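Local coordinates for protein beta-galactosidase (Bacteroides thetaiotaomicron, PDB 5MUJ) that binds a chain B fragment of the plant pectin rhamnogalacturonan II and, as a glycoside hydrolase of a gut bacterium, probably acts as an arabinofuranosidase, at residues W147-G152 and Y206-Y211; V167-T172 and K187-I192; C62-R67 and G124-P129. All coordinates share one frame; numbering follows the deposited sequence. Where two conformers were deposited one is given.

Contact 1 (W147-G152 and Y206-Y211). With 8PK (4-O-[(1R)-1-hydroxyethyl]-2-O-methyl-alpha-L-fucopyranose), chain B.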
loop_
_atom_site.group_PDB
_atom_site.type_symbol
_atom_site.label_atom_id
_atom_site.label_comp_id
_atom_site.label_asym_id
_atom_site.label_seq_id
_atom_site.Cartn_x
_atom_site.Cartn_y
_atom_site.Cartn_z
ATOM N N TRP A 147 -13.052 -8.270 -3.835
ATOM C CA TRP A 147 -12.326 -8.687 -2.612
ATOM C C TRP A 147 -11.357 -7.606 -2.157
ATOM O O TRP A 147 -10.982 -6.725 -2.928
ATOM C CB TRP A 147 -11.590 -9.991 -2.876
ATOM C CG TRP A 147 -12.486 -11.080 -3.242
ATOM C CD1 TRP A 147 -13.018 -11.346 -4.478
ATOM C CD2 TRP A 147 -12.992 -12.070 -2.367
ATOM N NE1 TRP A 147 -13.838 -12.447 -4.410
ATOM C CE2 TRP A 147 -13.829 -12.915 -3.124
ATOM C CE3 TRP A 147 -12.828 -12.318 -1.010
ATOM C CZ2 TRP A 147 -14.489 -14.004 -2.564
ATOM C CZ3 TRP A 147 -13.486 -13.419 -0.446
ATOM C CH2 TRP A 147 -14.300 -14.245 -1.228
HETATM N N MSE A 148 -10.973 -7.686 -0.896
HETATM C CA MSE A 148 -10.089 -6.728 -0.237
HETATM C C MSE A 148 -9.404 -7.422 0.906
HETATM O O MSE A 148 -10.015 -8.259 1.567
HETATM C CB MSE A 148 -10.965 -5.608 0.299
HETATM C CG MSE A 148 -10.264 -4.571 1.153
HETATM SE SE MSE A 148 -11.569 -3.353 1.952
HETATM C CE MSE A 148 -11.016 -1.971 0.694
ATOM N N THR A 149 -8.141 -7.111 1.133
ATOM C CA THR A 149 -7.474 -7.491 2.374
ATOM C C THR A 149 -7.234 -6.248 3.182
ATOM O O THR A 149 -7.242 -5.152 2.673
ATOM C CB THR A 149 -6.140 -8.222 2.174
ATOM O OG1 THR A 149 -5.226 -7.355 1.483
ATOM C CG2 THR A 149 -6.368 -9.541 1.421
ATOM N N TYR A 150 -6.973 -6.426 4.467
ATOM C CA TYR A 150 -6.836 -5.305 5.389
ATOM C C TYR A 150 -5.925 -5.542 6.603
ATOM O O TYR A 150 -5.668 -6.711 7.037
ATOM C CB TYR A 150 -8.214 -4.771 5.815
ATOM C CG TYR A 150 -9.084 -5.704 6.639
ATOM C CD1 TYR A 150 -9.045 -5.684 8.039
ATOM C CD2 TYR A 150 -9.997 -6.544 6.031
ATOM C CE1 TYR A 150 -9.886 -6.508 8.797
ATOM C CE2 TYR A 150 -10.843 -7.380 6.777
ATOM C CZ TYR A 150 -10.795 -7.353 8.153
ATOM O OH TYR A 150 -11.669 -8.190 8.846
ATOM N N ILE A 151 -5.394 -4.439 7.118
ATOM C CA ILE A 151 -4.740 -4.370 8.445
ATOM C C ILE A 151 -5.870 -4.407 9.475
ATOM O O ILE A 151 -6.733 -3.490 9.488
ATOM C CB ILE A 151 -3.908 -3.069 8.581
ATOM C CG1 ILE A 151 -2.662 -3.138 7.697
ATOM C CG2 ILE A 151 -3.635 -2.720 10.039
ATOM C CD1 ILE A 151 -1.896 -1.841 7.577
ATOM N N GLY A 152 -5.893 -5.446 10.323
ATOM C CA GLY A 152 -6.900 -5.570 11.353
ATOM C C GLY A 152 -6.288 -5.742 12.725
ATOM O O GLY A 152 -5.189 -6.280 12.833
ATOM N N TYR A 206 1.612 -5.938 8.361
ATOM C CA TYR A 206 1.223 -4.603 7.917
ATOM C C TYR A 206 0.441 -4.706 6.563
ATOM O O TYR A 206 -0.476 -5.551 6.459
ATOM C CB TYR A 206 2.409 -3.680 7.850
ATOM C CG TYR A 206 3.063 -3.353 9.162
ATOM C CD1 TYR A 206 2.491 -2.435 10.029
ATOM C CD2 TYR A 206 4.273 -3.938 9.542
ATOM C CE1 TYR A 206 3.082 -2.065 11.209
ATOM C CE2 TYR A 206 4.860 -3.601 10.748
ATOM C CZ TYR A 206 4.275 -2.687 11.582
ATOM O OH TYR A 206 4.908 -2.337 12.751
ATOM N N LYS A 207 0.762 -3.878 5.554
ATOM C CA LYS A 207 -0.040 -3.877 4.286
ATOM C C LYS A 207 0.070 -5.223 3.575
ATOM O O LYS A 207 1.115 -5.904 3.741
ATOM C CB LYS A 207 0.384 -2.726 3.338
ATOM C CG LYS A 207 -0.159 -2.861 1.932
ATOM C CD LYS A 207 -0.161 -1.581 1.088
ATOM C CE LYS A 207 -0.717 -1.846 -0.305
ATOM N NZ LYS A 207 -0.816 -0.574 -1.091
ATOM N N SER A 208 -1.005 -5.654 2.914
ATOM C CA SER A 208 -1.068 -6.797 2.018
ATOM C C SER A 208 -1.798 -6.423 0.735
ATOM O O SER A 208 -2.594 -5.483 0.729
ATOM C CB SER A 208 -1.861 -7.936 2.680
ATOM O OG SER A 208 -3.198 -7.489 2.943
ATOM N N THR A 209 -1.538 -7.143 -0.345
ATOM C CA THR A 209 -2.334 -7.013 -1.595
ATOM C C THR A 209 -2.334 -8.380 -2.229
ATOM O O THR A 209 -1.277 -9.036 -2.269
ATOM C CB THR A 209 -1.772 -5.958 -2.564
ATOM O OG1 THR A 209 -1.977 -4.663 -2.006
ATOM C CG2 THR A 209 -2.467 -6.027 -3.886
ATOM N N VAL A 210 -3.500 -8.871 -2.600
ATOM C CA VAL A 210 -3.637 -10.173 -3.257
ATOM C C VAL A 210 -3.842 -9.987 -4.748
ATOM O O VAL A 210 -4.712 -9.202 -5.182
ATOM C CB VAL A 210 -4.813 -10.977 -2.650
ATOM C CG1 VAL A 210 -5.061 -12.282 -3.413
ATOM C CG2 VAL A 210 -4.552 -11.211 -1.168
ATOM N N TYR A 211 -3.054 -10.706 -5.534
ATOM C CA TYR A 211 -3.107 -10.692 -7.000
ATOM C C TYR A 211 -3.700 -11.995 -7.535
ATOM O O TYR A 211 -3.485 -13.043 -6.937
ATOM C CB TYR A 211 -1.682 -10.478 -7.542
ATOM C CG TYR A 211 -1.092 -9.147 -7.106
ATOM C CD1 TYR A 211 -1.519 -7.953 -7.725
ATOM C CD2 TYR A 211 -0.148 -9.053 -6.097
ATOM C CE1 TYR A 211 -1.026 -6.725 -7.319
ATOM C CE2 TYR A 211 0.349 -7.827 -5.679
ATOM C CZ TYR A 211 -0.083 -6.658 -6.301
ATOM O OH TYR A 211 0.435 -5.460 -5.863
HETATM O O9 8PK B . 5.426 -4.039 18.926
HETATM C C8 8PK B . 5.277 -4.177 17.518
HETATM C C10 8PK B . 3.922 -4.761 17.185
HETATM O O4 8PK B . 5.468 -2.907 16.878
HETATM C C4 8PK B . 6.707 -2.277 17.216
HETATM C C5 8PK B . 6.532 -0.774 17.137
HETATM C C6 8PK B . 5.399 -0.289 18.050
HETATM O O5 8PK B . 6.269 -0.385 15.770
HETATM C C3 8PK B . 7.834 -2.738 16.297
HETATM O O3 8PK B . 8.041 -4.154 16.340
HETATM C C2 8PK B . 7.493 -2.335 14.881
HETATM O O2 8PK B . 8.578 -2.741 14.036
HETATM C C7 8PK B . 8.262 -3.829 13.155
HETATM C C1 8PK B . 7.246 -0.827 14.810
HETATM O O HOH W 1 -5.576 -7.107 -1.377
#

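Contact 2 (V167-T172 and K187-I192)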
loop_
_atom_site.group_PDB
_atom_site.type_symbol
_atom_site.label_atom_id
_atom_site.label_comp_id
_atom_site.label_asym_id
_atom_site.label_seq_id
_atom_site.Cartn_x
_atom_site.Cartn_y
_atom_site.Cartn_z
ATOM N N VAL A 167 -3.592 -9.830 9.137
ATOM C CA VAL A 167 -4.242 -9.691 7.816
ATOM C C VAL A 167 -5.683 -10.185 7.831
ATOM O O VAL A 167 -5.980 -11.334 7.979
ATOM C CB VAL A 167 -3.457 -10.411 6.654
ATOM C CG1 VAL A 167 -3.972 -10.048 5.239
ATOM C CG2 VAL A 167 -2.012 -10.001 6.686
ATOM N N GLY A 168 -6.621 -9.286 7.565
ATOM C CA GLY A 168 -8.008 -9.672 7.385
ATOM C C GLY A 168 -8.462 -9.753 5.923
ATOM O O GLY A 168 -7.770 -9.299 5.019
ATOM N N LEU A 169 -9.618 -10.364 5.716
ATOM C CA LEU A 169 -10.200 -10.564 4.393
ATOM C C LEU A 169 -11.607 -9.972 4.382
ATOM O O LEU A 169 -12.391 -10.226 5.309
ATOM C CB LEU A 169 -10.331 -12.054 4.063
ATOM C CG LEU A 169 -10.893 -12.401 2.671
ATOM C CD1 LEU A 169 -9.981 -11.926 1.538
ATOM C CD2 LEU A 169 -11.148 -13.908 2.576
ATOM N N ALA A 170 -11.898 -9.186 3.350
ATOM C CA ALA A 170 -13.222 -8.625 3.126
ATOM C C ALA A 170 -13.649 -8.826 1.719
ATOM O O ALA A 170 -12.830 -9.053 0.832
ATOM C CB ALA A 170 -13.264 -7.161 3.489
ATOM N N SER A 171 -14.958 -8.689 1.506
ATOM C CA SER A 171 -15.521 -8.827 0.188
ATOM C C SER A 171 -16.866 -8.140 0.095
ATOM O O SER A 171 -17.465 -7.801 1.101
ATOM C CB SER A 171 -15.662 -10.294 -0.182
ATOM O OG SER A 171 -16.684 -10.933 0.565
ATOM N N THR A 172 -17.306 -7.916 -1.134
ATOM C CA THR A 172 -18.641 -7.331 -1.350
ATOM C C THR A 172 -19.256 -7.793 -2.665
ATOM O O THR A 172 -18.539 -8.034 -3.636
ATOM C CB THR A 172 -18.620 -5.786 -1.316
ATOM O OG1 THR A 172 -19.965 -5.266 -1.269
ATOM C CG2 THR A 172 -17.853 -5.207 -2.523
ATOM N N LYS A 187 -12.324 -13.984 11.784
ATOM C CA LYS A 187 -10.976 -14.351 12.114
ATOM C C LYS A 187 -10.052 -13.730 11.056
ATOM O O LYS A 187 -10.453 -13.585 9.893
ATOM C CB LYS A 187 -10.856 -15.887 12.073
ATOM C CG LYS A 187 -11.044 -16.532 10.687
ATOM C CD LYS A 187 -11.397 -18.019 10.741
ATOM C CE LYS A 187 -10.176 -18.920 10.874
ATOM N NZ LYS A 187 -10.485 -20.255 11.481
ATOM N N PRO A 188 -8.807 -13.379 11.438
ATOM C CA PRO A 188 -7.864 -13.024 10.382
ATOM C C PRO A 188 -7.596 -14.194 9.446
ATOM O O PRO A 188 -7.769 -15.355 9.837
ATOM C CB PRO A 188 -6.592 -12.640 11.130
ATOM C CG PRO A 188 -6.760 -13.048 12.539
ATOM C CD PRO A 188 -8.196 -13.384 12.787
ATOM N N ILE A 189 -7.143 -13.906 8.239
ATOM C CA ILE A 189 -6.668 -14.947 7.322
ATOM C C ILE A 189 -5.188 -15.307 7.502
ATOM O O ILE A 189 -4.791 -16.433 7.185
ATOM C CB ILE A 189 -7.007 -14.669 5.830
ATOM C CG1 ILE A 189 -6.596 -13.248 5.365
ATOM C CG2 ILE A 189 -8.476 -15.008 5.587
ATOM C CD1 ILE A 189 -6.523 -13.128 3.857
ATOM N N LEU A 190 -4.385 -14.362 7.984
ATOM C CA LEU A 190 -3.019 -14.632 8.428
ATOM C C LEU A 190 -2.829 -13.908 9.726
ATOM O O LEU A 190 -3.331 -12.807 9.937
ATOM C CB LEU A 190 -1.921 -14.172 7.470
ATOM C CG LEU A 190 -1.882 -14.553 5.973
ATOM C CD1 LEU A 190 -3.194 -14.357 5.264
ATOM C CD2 LEU A 190 -0.834 -13.710 5.284
ATOM N N SER A 191 -2.010 -14.473 10.589
ATOM C CA SER A 191 -1.741 -13.843 11.866
ATOM C C SER A 191 -0.347 -14.261 12.286
ATOM O O SER A 191 0.164 -15.255 11.774
ATOM C CB SER A 191 -2.805 -14.259 12.877
ATOM O OG SER A 191 -2.331 -14.224 14.218
ATOM N N ILE A 192 0.229 -13.497 13.206
ATOM C CA ILE A 192 1.585 -13.784 13.782
ATOM C C ILE A 192 1.653 -15.045 14.694
ATOM O O ILE A 192 2.729 -15.557 14.951
ATOM C CB ILE A 192 2.134 -12.572 14.598
ATOM C CG1 ILE A 192 1.411 -12.449 15.963
ATOM C CG2 ILE A 192 2.084 -11.284 13.764
ATOM C CD1 ILE A 192 1.917 -11.431 16.943
HETATM O O HOH W 2 -10.695 -11.282 8.340
#

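Contact 3 (C62-R67 and G124-P129)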
loop_
_atom_site.group_PDB
_atom_site.type_symbol
_atom_site.label_atom_id
_atom_site.label_comp_id
_atom_site.label_asym_id
_atom_site.label_seq_id
_atom_site.Cartn_x
_atom_site.Cartn_y
_atom_site.Cartn_z
ATOM N N CYS A 62 -2.353 5.478 2.393
ATOM C CA CYS A 62 -2.568 4.155 1.832
ATOM C C CYS A 62 -3.568 4.147 0.688
ATOM O O CYS A 62 -4.587 3.499 0.786
ATOM C CB CYS A 62 -3.056 3.162 2.898
ATOM S SG CYS A 62 -2.007 2.893 4.340
ATOM N N PRO A 63 -3.294 4.940 -0.382
ATOM C CA PRO A 63 -4.119 4.902 -1.547
ATOM C C PRO A 63 -4.113 3.613 -2.351
ATOM O O PRO A 63 -3.042 3.007 -2.590
ATOM C CB PRO A 63 -3.536 6.032 -2.418
ATOM C CG PRO A 63 -2.080 6.025 -2.064
ATOM C CD PRO A 63 -2.102 5.798 -0.585
ATOM N N THR A 64 -5.303 3.218 -2.786
ATOM C CA THR A 64 -5.447 2.221 -3.823
ATOM C C THR A 64 -6.384 2.824 -4.866
ATOM O O THR A 64 -7.517 3.193 -4.536
ATOM C CB THR A 64 -6.038 0.904 -3.290
ATOM O OG1 THR A 64 -5.332 0.493 -2.123
ATOM C CG2 THR A 64 -5.944 -0.220 -4.316
ATOM N N VAL A 65 -5.904 2.922 -6.095
ATOM C CA VAL A 65 -6.692 3.588 -7.173
ATOM C C VAL A 65 -7.126 2.574 -8.206
ATOM O O VAL A 65 -6.344 1.751 -8.672
ATOM C CB VAL A 65 -5.949 4.755 -7.868
ATOM C CG1 VAL A 65 -6.779 5.324 -9.058
ATOM C CG2 VAL A 65 -5.632 5.862 -6.885
ATOM N N PHE A 66 -8.398 2.671 -8.574
ATOM C CA PHE A 66 -8.956 1.801 -9.586
ATOM C C PHE A 66 -10.089 2.484 -10.367
ATOM O O PHE A 66 -10.502 3.574 -10.034
ATOM C CB PHE A 66 -9.415 0.488 -8.949
ATOM C CG PHE A 66 -10.347 0.661 -7.783
ATOM C CD1 PHE A 66 -9.830 0.989 -6.531
ATOM C CD2 PHE A 66 -11.720 0.432 -7.901
ATOM C CE1 PHE A 66 -10.665 1.159 -5.449
ATOM C CE2 PHE A 66 -12.546 0.574 -6.810
ATOM C CZ PHE A 66 -12.010 0.916 -5.578
ATOM N N ARG A 67 -10.547 1.816 -11.411
ATOM C CA ARG A 67 -11.522 2.407 -12.359
ATOM C C ARG A 67 -12.737 1.483 -12.482
ATOM O O ARG A 67 -12.586 0.281 -12.566
ATOM C CB ARG A 67 -10.796 2.613 -13.695
ATOM C CG ARG A 67 -11.565 2.619 -14.992
ATOM C CD ARG A 67 -12.140 3.984 -15.344
ATOM N NE ARG A 67 -11.649 4.480 -16.637
ATOM C CZ ARG A 67 -11.878 3.937 -17.838
ATOM N NH1 ARG A 67 -12.619 2.835 -17.977
ATOM N NH2 ARG A 67 -11.347 4.501 -18.922
ATOM N N GLY A 124 -7.891 -0.981 4.763
ATOM C CA GLY A 124 -8.082 -1.882 3.639
ATOM C C GLY A 124 -7.433 -1.575 2.311
ATOM O O GLY A 124 -7.162 -0.393 1.973
ATOM N N PHE A 125 -7.250 -2.639 1.510
ATOM C CA PHE A 125 -6.489 -2.633 0.289
ATOM C C PHE A 125 -7.212 -3.537 -0.719
ATOM O O PHE A 125 -7.162 -4.760 -0.687
ATOM C CB PHE A 125 -5.071 -3.124 0.474
ATOM C CG PHE A 125 -4.379 -2.530 1.667
ATOM C CD1 PHE A 125 -3.904 -1.235 1.660
ATOM C CD2 PHE A 125 -4.251 -3.277 2.809
ATOM C CE1 PHE A 125 -3.289 -0.702 2.789
ATOM C CE2 PHE A 125 -3.648 -2.777 3.944
ATOM C CZ PHE A 125 -3.175 -1.477 3.944
ATOM N N PRO A 126 -7.983 -2.949 -1.629
ATOM C CA PRO A 126 -8.649 -3.811 -2.579
ATOM C C PRO A 126 -7.741 -4.846 -3.252
ATOM O O PRO A 126 -6.524 -4.625 -3.402
ATOM C CB PRO A 126 -9.204 -2.810 -3.595
ATOM C CG PRO A 126 -9.535 -1.644 -2.750
ATOM C CD PRO A 126 -8.456 -1.560 -1.714
ATOM N N ALA A 127 -8.362 -5.969 -3.618
ATOM C CA ALA A 127 -7.671 -7.117 -4.162
ATOM C C ALA A 127 -8.038 -7.403 -5.589
ATOM O O ALA A 127 -9.026 -6.867 -6.136
ATOM C CB ALA A 127 -7.995 -8.337 -3.311
ATOM N N LEU A 128 -7.218 -8.216 -6.218
ATOM C CA LEU A 128 -7.373 -8.692 -7.549
ATOM C C LEU A 128 -7.418 -7.532 -8.577
ATOM O O LEU A 128 -8.248 -7.543 -9.499
ATOM C CB LEU A 128 -8.627 -9.559 -7.668
ATOM C CG LEU A 128 -8.875 -10.605 -6.571
ATOM C CD1 LEU A 128 -10.056 -11.475 -6.963
ATOM C CD2 LEU A 128 -7.654 -11.460 -6.273
ATOM N N PRO A 129 -6.486 -6.571 -8.446
ATOM C CA PRO A 129 -6.446 -5.509 -9.457
ATOM C C PRO A 129 -5.962 -6.085 -10.800
ATOM O O PRO A 129 -5.145 -7.005 -10.798
ATOM C CB PRO A 129 -5.390 -4.548 -8.904
ATOM C CG PRO A 129 -4.450 -5.477 -8.155
ATOM C CD PRO A 129 -5.348 -6.484 -7.498
HETATM O O HOH W 3 -6.519 1.459 0.110
#

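Contact 1 (W147-G152 and Y206-Y211)
Ile-151 meets Tyr-206 where two blades of a five-bladed beta-propeller pack together: segments 147-152 and 206-211 run nearly antiparallel (171°), the one on strand 146-153, second in its blade, the other on strand 204-212, the first of the next, with side chains rather than backbone bonds joining them. At Tyr-206 it is the carbonyl that faces the neighbour, its O lying 3.5 Å from Ile-151 CG1, while the phenol reaches into the glycan pocket. There Tyr-206 OH comes within 3.3 Å of C2 of the methylated fucose unit, whose methoxy carbon sits by the ring edge; Lys-238 hydrogen-bonds the same sugar. The backbone N of Lys-207 follows, close to Ile-151 CD1. Ser-208 carries the polar link, a short hydrogen bond of 2.5 Å between its OG and Thr-149 OG1 in which either hydroxyl could be the donor. Thr-149 OG1 is held between its own backbone N and carbonyl carbon (chi1 62°), which directs it into the seam. Val-210 closes the row, its CG2 lying 3.6 Å from Thr-149 CG2 as the two side chains cross at about a right angle. An alanine at Thr-149 would probably leave Ser-208 OG without this mate and open a gap beside Val-210 CG2. A water completes the bridge, 2.9 Å from Thr-149 OG1 and accepting the N-H of Val-210 at 3.0 Å.

Contact 2 (V167-T172 and K187-I192)
With CG1 of Ile-189 tucked between its own backbone N and carbonyl carbon (chi1 50°) and CG1 of Val-167 anti to its backbone N (chi1 -169°), the two branches meet obliquely at 4.1 Å between these CG1 atoms. The backbone beneath them forms a classic beta bulge: Ile-189 and Leu-190 together face the single residue Val-167, near the start of the third strand in a propeller blade. Val-167 O therefore receives two N-H groups. The stronger bond comes from Ile-189 N at 2.8 Å, nearly in line with the carbonyl (C=O...N 170°); Leu-190 N adds a weak one at 3.4 Å. In return Val-167 N donates to Leu-190 O over 3.1 Å, which closes an antiparallel hydrogen-bonded pair, and Leu-190 O has a further weak donor in Gln-205. Ile-189 CG1, a methylene, also lies 3.3 Å from Val-167 O, against the carbonyl that accepts both N-H groups.

Apolar packing continues on both residues of the bulge. Leu-190 lies side by side with Val-167, its CD2 against CG2 of the valine, while Ile-189 CG2 reaches Leu-169 CB at 3.8 Å, the two side chains crossing at about a right angle. Met-224, from strand 222-231 of the following blade, touches Val-167, Ile-189 and Leu-190. Beyond the bulge the backbones part enough to admit a water, which accepts from Leu-169 N at 3.0 Å and donates to Lys-187 O at 2.8 Å.

Contact 3 (C62-R67 and G124-P129)
Thr-64 and Phe-125 bring their CA atoms to 6.4 Å where segments 62-67 and 124-126 run in nearly the same direction, 24° apart. They lie on strands 59-68 and 121-126, each the first of its four-stranded sheet, and their packing joins successive blades of a five-bladed beta-propeller near the centre of the molecule. Direct contact between these two strands is made mainly by side chains, and the polar link between them passes through a water.

Cys-62 approaches the Phe-125 ring at its rim. Its CB is 3.9 Å from Phe-125 CE1, near the ring plane, and its SG lies beside the same edge, 5.4 Å from the ring centroid, in a sulfur-aromatic contact. A rhamnose of the bound glycan lies near the Cys-62 side chain, so this end of the seam is close to the sugar.

Next along the seam, Thr-64 and Pro-126 slide past each other in opposite directions, with Pro-126 CD resting 3.8 Å from Thr-64 OG1 and its ring carbons also lying against the methyl CG2. Further on, Phe-66 CG stands between its backbone N and carbonyl carbon (chi1 53°), and the ring that follows crosses Pro-126 at about a right angle, with Phe-66 CE1 4.1 Å from Pro-126 CG. Leu-139, from a loop, touches both of these residues.

The hydroxyl of Thr-64, anti to its carbonyl carbon (chi1 -49°), serves the water. It donates to that molecule, with OG1 2.7 Å from the water oxygen. The water passes its own protons to two carbonyls, Cys-62 O at 2.9 Å and, across the seam, Gly-124 O at 2.7 Å.

Overall arrangement
All three contacts are largely buried, and all involve the blade that holds strands 121-126, 146-153 and 166-172. Contacts 1 and 3 join this blade to its two neighbours in the chain, their centres about 9 and 8 Å from that of the chain; the centre of contact 2 lies farther out, at about 16 Å, and this contact ties the blade to the segment that leaves it. Chemistry follows place: between blades, side chains do most of the joining, while in contact 2 backbone hydrogen bonds lead; each contact has one bridging water. Backbone bonding also links the contacts, Thr-149 O to Phe-125 N and Tyr-150 O to Gly-168 N. Contact 2 is nested within the loop that contact 1 closes.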